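Local coordinates for glycosyl hydrolase, BNR repeat (Ralstonia eutropha, PDB 3B7F), which folds as a seven-bladed beta-propeller with BNR repeats and is a putative glycosyl hydrolase, at residues Q328-L332 / E371-W375; P309-P313 / P333-L339. Where two conformers were deposited one is given. Numbering follows the deposited sequence.

Contact 1. Residues Q328-L332 / E371-W375; sequences QDRGL and EGEHW. With EDO (1,2-ethanediol), chain L.
A single side-chain amide enters a turn of the next propeller blade and is held there at two points: Q328 NE2 donates to E371 O (2.8 Å) and to E373 OE2 (3.0 Å). The turn is an Asp-box, the S-x-D-x-G-x-x-W motif of BNR repeats, read here from S368, the last residue of strand 365-368, to W375, just before strand 376-379. E371 (phi/psi 60/33) and G372 (86/1) both have positive phi, in the left-handed region. A CB on G372 would lie 2.1 Å from Q328 OE1, and the backbone angles alone call for glycine, so Q328 (m,t) fills the space a side chain would take. S368 OG accepts from G372 N and D370 OD2 bonds H374 ND1.

Segment 328-332 leaves the outer strand 326-328 of the preceding blade and makes a type II turn from D329 to L332, closed by L332 N to D329 O (3.2 Å), with G331 at 95/-17. The CA pairs Q328–E373, R330–H374 and G331–W375 lie 5.7, 5.0 and 4.8 Å apart. One direct backbone hydrogen bond joins the segments, W375 N to R330 O (2.8 Å), and G331 CA approaches W375 O at 3.5 Å, where a CB would clash. The buried W375 (m, chi2 95°) points its CA-to-CB bond toward 328-332; L332 CD2 lies 3.6 Å from W375 CB, and F358 meets the indole edge-to-face. R330 CD comes 3.4 Å from H374 NE2, while an ethanediol O1 donates to E373 OE1 (2.8 Å). Water 1 accepts from R330 N (3.2 Å) and donates to E373 O (2.7 Å).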
ATOM      1  N   GLN A 328     -16.017  -1.033  13.046  1.00 22.91           N
ATOM      2  CA  GLN A 328     -15.725   0.295  13.461  1.00 23.18           C
ATOM      3  C   GLN A 328     -16.339   1.270  12.468  1.00 23.77           C
ATOM      4  O   GLN A 328     -15.803   1.479  11.402  1.00 23.87           O
ATOM      5  CB  GLN A 328     -14.236   0.501  13.508  1.00 26.12           C
ATOM      6  CG  GLN A 328     -13.523  -0.325  14.537  1.00 24.57           C
ATOM      7  CD  GLN A 328     -12.039   0.040  14.634  1.00 23.14           C
ATOM      8  OE1 GLN A 328     -11.375   0.259  13.615  1.00 26.20           O
ATOM      9  NE2 GLN A 328     -11.527   0.147  15.873  1.00 17.24           N
ATOM     10  N   ASP A 329     -17.457   1.876  12.856  1.00 24.41           N
ATOM     11  CA  ASP A 329     -18.213   2.819  12.021  1.00 24.43           C
ATOM     12  C   ASP A 329     -18.743   4.062  12.744  1.00 22.85           C
ATOM     13  O   ASP A 329     -19.577   4.748  12.158  1.00 25.38           O
ATOM     14  CB  ASP A 329     -19.395   2.096  11.333  1.00 24.66           C
ATOM     15  CG  ASP A 329     -20.398   1.530  12.320  1.00 21.41           C
ATOM     16  OD1 ASP A 329     -20.317   1.835  13.513  1.00 33.49           O
ATOM     17  OD2 ASP A 329     -21.254   0.729  11.915  1.00 32.97           O
ATOM     18  N   ARG A 330     -18.284   4.381  13.963  1.00 23.32           N
ATOM     19  CA  ARG A 330     -18.783   5.585  14.652  1.00 25.19           C
ATOM     20  C   ARG A 330     -18.234   6.830  13.982  1.00 27.05           C
ATOM     21  O   ARG A 330     -17.007   6.946  13.817  1.00 27.28           O
ATOM     22  CB  ARG A 330     -18.380   5.646  16.098  1.00 27.13           C
ATOM     23  CG  ARG A 330     -18.944   4.592  16.933  1.00 30.31           C
ATOM     24  CD  ARG A 330     -18.538   4.826  18.366  1.00 32.94           C
ATOM     25  NE  ARG A 330     -18.791   3.623  19.138  1.00 32.62           N
ATOM     26  CZ  ARG A 330     -19.904   3.328  19.802  1.00 32.48           C
ATOM     27  NH1 ARG A 330     -20.944   4.155  19.870  1.00 33.73           N
ATOM     28  NH2 ARG A 330     -19.943   2.167  20.443  1.00 41.66           N
ATOM     29  N   GLY A 331     -19.144   7.736  13.624  1.00 23.93           N
ATOM     30  CA  GLY A 331     -18.820   8.933  12.887  1.00 26.97           C
ATOM     31  C   GLY A 331     -19.010   8.816  11.370  1.00 27.69           C
ATOM     32  O   GLY A 331     -19.081   9.835  10.696  1.00 29.63           O
ATOM     33  N   LEU A 332     -19.096   7.593  10.835  1.00 27.57           N
ATOM     34  CA  LEU A 332     -19.248   7.390   9.413  1.00 26.55           C
ATOM     35  C   LEU A 332     -20.717   7.442   9.005  1.00 29.93           C
ATOM     36  O   LEU A 332     -21.616   7.174   9.847  1.00 30.29           O
ATOM     37  CB  LEU A 332     -18.655   6.052   8.994  1.00 24.44           C
ATOM     38  CG  LEU A 332     -17.182   5.801   9.260  1.00 23.33           C
ATOM     39  CD1 LEU A 332     -16.861   4.363   8.778  1.00 19.59           C
ATOM     40  CD2 LEU A 332     -16.265   6.891   8.571  1.00 16.39           C
ATOM     41  N   GLU A 371      -7.535   4.421  17.491  1.00 24.12           N
ATOM     42  CA  GLU A 371      -7.436   3.089  16.937  1.00 26.33           C
ATOM     43  C   GLU A 371      -8.667   2.630  16.124  1.00 28.14           C
ATOM     44  O   GLU A 371      -9.005   1.444  16.094  1.00 27.21           O
ATOM     45  CB  GLU A 371      -7.063   2.119  18.073  1.00 25.67           C
ATOM     46  CG  GLU A 371      -5.772   2.529  18.816  1.00 28.75           C
ATOM     47  CD  GLU A 371      -5.307   1.560  19.897  1.00 34.98           C
ATOM     48  OE1 GLU A 371      -6.169   0.796  20.409  1.00 42.22           O
ATOM     49  OE2 GLU A 371      -4.080   1.624  20.253  1.00 45.25           O
ATOM     50  N   GLY A 372      -9.309   3.595  15.462  1.00 27.32           N
ATOM     51  CA  GLY A 372     -10.478   3.366  14.636  1.00 26.96           C
ATOM     52  C   GLY A 372     -11.845   3.352  15.305  1.00 26.38           C
ATOM     53  O   GLY A 372     -12.838   3.155  14.630  1.00 23.62           O
ATOM     54  N   GLU A 373     -11.907   3.575  16.614  1.00 25.67           N
ATOM     55  CA  GLU A 373     -13.184   3.587  17.320  1.00 26.35           C
ATOM     56  C   GLU A 373     -14.104   4.751  16.912  1.00 27.56           C
ATOM     57  O   GLU A 373     -15.299   4.567  16.843  1.00 29.01           O
ATOM     58  CB  GLU A 373     -12.951   3.570  18.833  1.00 24.98           C
ATOM     59  CG  GLU A 373     -12.320   2.267  19.329  1.00 31.08           C
ATOM     60  CD  GLU A 373     -13.240   1.053  19.143  1.00 38.46           C
ATOM     61  OE1 GLU A 373     -14.421   1.147  19.571  1.00 30.30           O
ATOM     62  OE2 GLU A 373     -12.771   0.012  18.600  1.00 43.24           O
ATOM     63  N   HIS A 374     -13.547   5.937  16.682  1.00 27.85           N
ATOM     64  CA  HIS A 374     -14.323   7.098  16.211  1.00 26.01           C
ATOM     65  C   HIS A 374     -13.640   7.677  14.994  1.00 23.07           C
ATOM     66  O   HIS A 374     -12.416   7.643  14.893  1.00 20.57           O
ATOM     67  CB  HIS A 374     -14.476   8.148  17.302  1.00 25.83           C
ATOM     68  CG  HIS A 374     -15.209   7.652  18.508  1.00 27.28           C
ATOM     69  ND1 HIS A 374     -14.591   6.927  19.506  1.00 23.15           N
ATOM     70  CD2 HIS A 374     -16.499   7.791  18.886  1.00 23.25           C
ATOM     71  CE1 HIS A 374     -15.478   6.618  20.435  1.00 27.80           C
ATOM     72  NE2 HIS A 374     -16.644   7.134  20.085  1.00 27.39           N
ATOM     73  N   TRP A 375     -14.456   8.175  14.060  1.00 23.09           N
ATOM     74  CA  TRP A 375     -14.014   8.737  12.799  1.00 22.96           C
ATOM     75  C   TRP A 375     -14.547  10.154  12.678  1.00 22.99           C
ATOM     76  O   TRP A 375     -15.627  10.449  13.156  1.00 21.83           O
ATOM     77  CB  TRP A 375     -14.504   7.868  11.611  1.00 25.00           C
ATOM     78  CG  TRP A 375     -13.920   6.505  11.653  1.00 25.03           C
ATOM     79  CD1 TRP A 375     -14.479   5.383  12.186  1.00 26.32           C
ATOM     80  CD2 TRP A 375     -12.626   6.122  11.164  1.00 20.54           C
ATOM     81  NE1 TRP A 375     -13.619   4.315  12.040  1.00 28.72           N
ATOM     82  CE2 TRP A 375     -12.475   4.744  11.414  1.00 25.92           C
ATOM     83  CE3 TRP A 375     -11.586   6.813  10.544  1.00 23.43           C
ATOM     84  CZ2 TRP A 375     -11.307   4.049  11.091  1.00 23.93           C
ATOM     85  CZ3 TRP A 375     -10.431   6.117  10.208  1.00 27.30           C
ATOM     86  CH2 TRP A 375     -10.301   4.753  10.495  1.00 24.62           C
TER
HETATM   87  C1  EDO L 404     -15.865   2.802  22.560  1.00 46.81           C
HETATM   88  O1  EDO L 404     -15.313   3.144  21.298  1.00 44.95           O
HETATM   89  C2  EDO L 404     -17.270   3.377  22.611  1.00 41.22           C
HETATM   90  O2  EDO L 404     -18.035   2.705  23.615  1.00 41.59           O
HETATM   91  O   HOH W   1     -16.581   2.382  15.851  1.00 39.92           O
HETATM   92  O   HOH W   2     -16.555   1.342  18.303  1.00 58.80           O
HETATM   93  O   HOH W   3     -18.237  12.181  12.055  1.00 28.18           O

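Contact 2. Residues P309-P313 / P333-L339; sequences PGGKP and PTDQAWL
The first bump is the W338 indole, which fills the space over G311 CA: that atom is 3.5 Å from the centroid of the six-membered ring and 3° off the ring normal, a CH-pi contact. A CB on G311 would fall 3.0 Å from W338 CZ2, so the missing side chain makes the hollow. W338 (m, chi2 86°) donates from NE1 to Q336 OE1 (3.0 Å), and P309 CG packs 3.8 Å from W338 CB. The second bump is the P313 ring, seated between A337 CB (3.8 Å from P313 CD), L339 CD2 (3.8 Å from P313 CB) and P333 CD (4.3 Å from P313 CG). Neither segment is regular; Q336 (46/46) lies in the left-handed region. CA pairs G311–A337 and K312–D335 lie 4.7 and 4.8 Å apart. A337 N donates to G311 O (3.0 Å), and water 6 to P313 O (2.7 Å) and P333 O (2.6 Å). Segment 309-313 leads into strand 315-318; segment 333-339 follows its antiparallel neighbour 326-328, whose R327 NH2 bonds K312 O.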
ATOM      1  N   PRO A 309     -18.705  -1.200  -3.926  1.00 31.23           N
ATOM      2  CA  PRO A 309     -18.920  -0.732  -2.576  1.00 29.13           C
ATOM      3  C   PRO A 309     -20.251  -1.240  -2.033  1.00 27.60           C
ATOM      4  O   PRO A 309     -21.132  -1.601  -2.824  1.00 27.02           O
ATOM      5  CB  PRO A 309     -18.998   0.788  -2.754  1.00 30.34           C
ATOM      6  CG  PRO A 309     -19.580   0.969  -4.112  1.00 29.40           C
ATOM      7  CD  PRO A 309     -18.993  -0.142  -4.925  1.00 31.95           C
ATOM      8  N   GLY A 310     -20.368  -1.256  -0.699  1.00 24.72           N
ATOM      9  CA  GLY A 310     -21.603  -1.526   0.022  1.00 26.10           C
ATOM     10  C   GLY A 310     -22.106  -0.165   0.489  1.00 29.85           C
ATOM     11  O   GLY A 310     -21.395   0.840   0.406  1.00 32.73           O
ATOM     12  N   GLY A 311     -23.337  -0.105   0.944  1.00 28.13           N
ATOM     13  CA  GLY A 311     -23.917   1.161   1.357  1.00 28.79           C
ATOM     14  C   GLY A 311     -23.679   1.564   2.782  1.00 26.28           C
ATOM     15  O   GLY A 311     -24.091   2.635   3.161  1.00 28.31           O
ATOM     16  N   LYS A 312     -23.032   0.711   3.573  1.00 27.36           N
ATOM     17  CA  LYS A 312     -22.826   0.938   5.011  1.00 26.05           C
ATOM     18  C   LYS A 312     -21.359   0.852   5.329  1.00 25.89           C
ATOM     19  O   LYS A 312     -20.900  -0.190   5.800  1.00 26.51           O
ATOM     20  CB  LYS A 312     -23.640  -0.079   5.806  1.00 26.12           C
ATOM     21  CG  LYS A 312     -25.142   0.106   5.571  1.00 27.43           C
ATOM     22  CD  LYS A 312     -25.985  -0.788   6.427  1.00 28.92           C
ATOM     23  CE  LYS A 312     -27.476  -0.510   6.174  1.00 42.69           C
ATOM     24  NZ  LYS A 312     -28.387  -1.485   6.888  1.00 50.08           N
ATOM     25  N   PRO A 313     -20.616   1.970   5.125  1.00 25.42           N
ATOM     26  CA  PRO A 313     -19.150   1.900   5.262  1.00 24.32           C
ATOM     27  C   PRO A 313     -18.648   1.619   6.665  1.00 24.66           C
ATOM     28  O   PRO A 313     -19.237   2.071   7.649  1.00 23.93           O
ATOM     29  CB  PRO A 313     -18.695   3.281   4.801  1.00 25.72           C
ATOM     30  CG  PRO A 313     -19.860   4.178   5.030  1.00 22.04           C
ATOM     31  CD  PRO A 313     -21.062   3.340   4.786  1.00 25.38           C
ATOM     32  N   PRO A 333     -20.979   7.782   7.719  1.00 28.65           N
ATOM     33  CA  PRO A 333     -22.342   7.773   7.220  1.00 30.00           C
ATOM     34  C   PRO A 333     -22.938   6.404   7.493  1.00 32.33           C
ATOM     35  O   PRO A 333     -22.299   5.372   7.201  1.00 29.56           O
ATOM     36  CB  PRO A 333     -22.168   7.983   5.730  1.00 24.71           C
ATOM     37  CG  PRO A 333     -20.913   8.694   5.611  1.00 32.33           C
ATOM     38  CD  PRO A 333     -20.035   8.147   6.647  1.00 31.54           C
ATOM     39  N   THR A 334     -24.137   6.420   8.051  1.00 35.36           N
ATOM     40  CA  THR A 334     -24.785   5.190   8.487  0.50 38.21           C
ATOM     41  C   THR A 334     -25.347   4.346   7.320  1.00 38.98           C
ATOM     42  O   THR A 334     -25.282   3.125   7.380  1.00 44.41           O
ATOM     43  CB  THR A 334     -25.848   5.492   9.579  0.50 38.44           C
ATOM     44  OG1 THR A 334     -26.132   4.300  10.314  0.50 39.05           O
ATOM     45  CG2 THR A 334     -27.141   6.083   8.975  0.50 41.69           C
ATOM     46  N   ASP A 335     -25.868   4.965   6.261  1.00 40.23           N
ATOM     47  CA  ASP A 335     -26.390   4.197   5.112  1.00 39.43           C
ATOM     48  C   ASP A 335     -26.463   5.030   3.837  1.00 37.86           C
ATOM     49  O   ASP A 335     -26.207   6.214   3.884  1.00 41.46           O
ATOM     50  CB  ASP A 335     -27.728   3.484   5.452  1.00 43.60           C
ATOM     51  CG  ASP A 335     -28.715   4.386   6.155  1.00 46.90           C
ATOM     52  OD1 ASP A 335     -28.878   5.540   5.715  1.00 52.20           O
ATOM     53  OD2 ASP A 335     -29.327   3.921   7.147  1.00 60.35           O
ATOM     54  N   GLN A 336     -26.775   4.381   2.710  1.00 36.96           N
ATOM     55  CA  GLN A 336     -26.743   4.982   1.359  1.00 34.64           C
ATOM     56  C   GLN A 336     -25.435   5.792   1.153  1.00 32.69           C
ATOM     57  O   GLN A 336     -25.453   6.928   0.697  1.00 38.68           O
ATOM     58  CB  GLN A 336     -28.031   5.771   1.045  1.00 35.89           C
ATOM     59  CG  GLN A 336     -29.314   4.889   0.669  1.00 38.54           C
ATOM     60  CD  GLN A 336     -29.277   4.263  -0.770  1.00 50.23           C
ATOM     61  OE1 GLN A 336     -28.328   4.461  -1.559  1.00 41.51           O
ATOM     62  NE2 GLN A 336     -30.320   3.509  -1.096  1.00 45.09           N
ATOM     63  N   ALA A 337     -24.318   5.179   1.541  1.00 28.10           N
ATOM     64  CA  ALA A 337     -22.978   5.750   1.437  1.00 28.52           C
ATOM     65  C   ALA A 337     -22.058   4.686   0.810  1.00 26.91           C
ATOM     66  O   ALA A 337     -21.600   3.749   1.486  1.00 28.37           O
ATOM     67  CB  ALA A 337     -22.503   6.179   2.766  1.00 25.26           C
ATOM     68  N   TRP A 338     -21.802   4.853  -0.489  1.00 24.44           N
ATOM     69  CA  TRP A 338     -21.122   3.864  -1.317  1.00 25.01           C
ATOM     70  C   TRP A 338     -19.686   4.281  -1.510  1.00 26.39           C
ATOM     71  O   TRP A 338     -19.285   4.807  -2.553  1.00 27.91           O
ATOM     72  CB  TRP A 338     -21.877   3.668  -2.633  1.00 24.40           C
ATOM     73  CG  TRP A 338     -23.296   3.431  -2.369  1.00 19.37           C
ATOM     74  CD1 TRP A 338     -24.257   4.382  -2.192  1.00 29.08           C
ATOM     75  CD2 TRP A 338     -23.941   2.188  -2.229  1.00 26.87           C
ATOM     76  NE1 TRP A 338     -25.443   3.814  -1.941  1.00 27.10           N
ATOM     77  CE2 TRP A 338     -25.283   2.456  -1.933  1.00 29.75           C
ATOM     78  CE3 TRP A 338     -23.516   0.868  -2.317  1.00 25.59           C
ATOM     79  CZ2 TRP A 338     -26.206   1.452  -1.716  1.00 32.26           C
ATOM     80  CZ3 TRP A 338     -24.431  -0.130  -2.115  1.00 32.83           C
ATOM     81  CH2 TRP A 338     -25.766   0.159  -1.824  1.00 30.94           C
ATOM     82  N   LEU A 339     -18.916   3.974  -0.468  1.00 27.58           N
ATOM     83  CA  LEU A 339     -17.512   4.315  -0.358  1.00 27.06           C
ATOM     84  C   LEU A 339     -16.549   3.232  -0.834  1.00 25.90           C
ATOM     85  O   LEU A 339     -16.652   2.066  -0.452  1.00 27.77           O
ATOM     86  CB  LEU A 339     -17.177   4.714   1.097  1.00 26.50           C
ATOM     87  CG  LEU A 339     -17.493   6.146   1.568  1.00 29.42           C
ATOM     88  CD1 LEU A 339     -18.854   6.608   1.292  1.00 24.41           C
ATOM     89  CD2 LEU A 339     -17.201   6.273   3.096  1.00 23.76           C
TER
HETATM   90  O   HOH W   4     -19.228   1.654   1.795  1.00 34.91           O
HETATM   91  O   HOH W   5     -17.884  -0.470   0.851  1.00 36.11           O
HETATM   92  O   HOH W   6     -21.630   3.091   8.279  1.00 22.54           O

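In the fold
Both contacts belong to the rim of the propeller and share one connection: 328-332 runs directly into 333-339 on the way from strand 326-328 to strand 346-348. Contact 1 joins successive blades through an Asp-box turn and is partly buried, with Q328, G372 and W375 inside and charged or polar side chains outside. Contact 2 stays on the surface, uniting two loops that flank strands 315-318 and 326-328 of one blade. Each has one direct backbone hydrogen bond, but contact 1 adds the side-chain amide bonds of Q328, where contact 2 relies on proline, glycine and tryptophan packing. Their centres are 14 Å apart, yet they touch: P313 O is 3.5 Å from L332 CD1 and 3.7 Å from D329 CB.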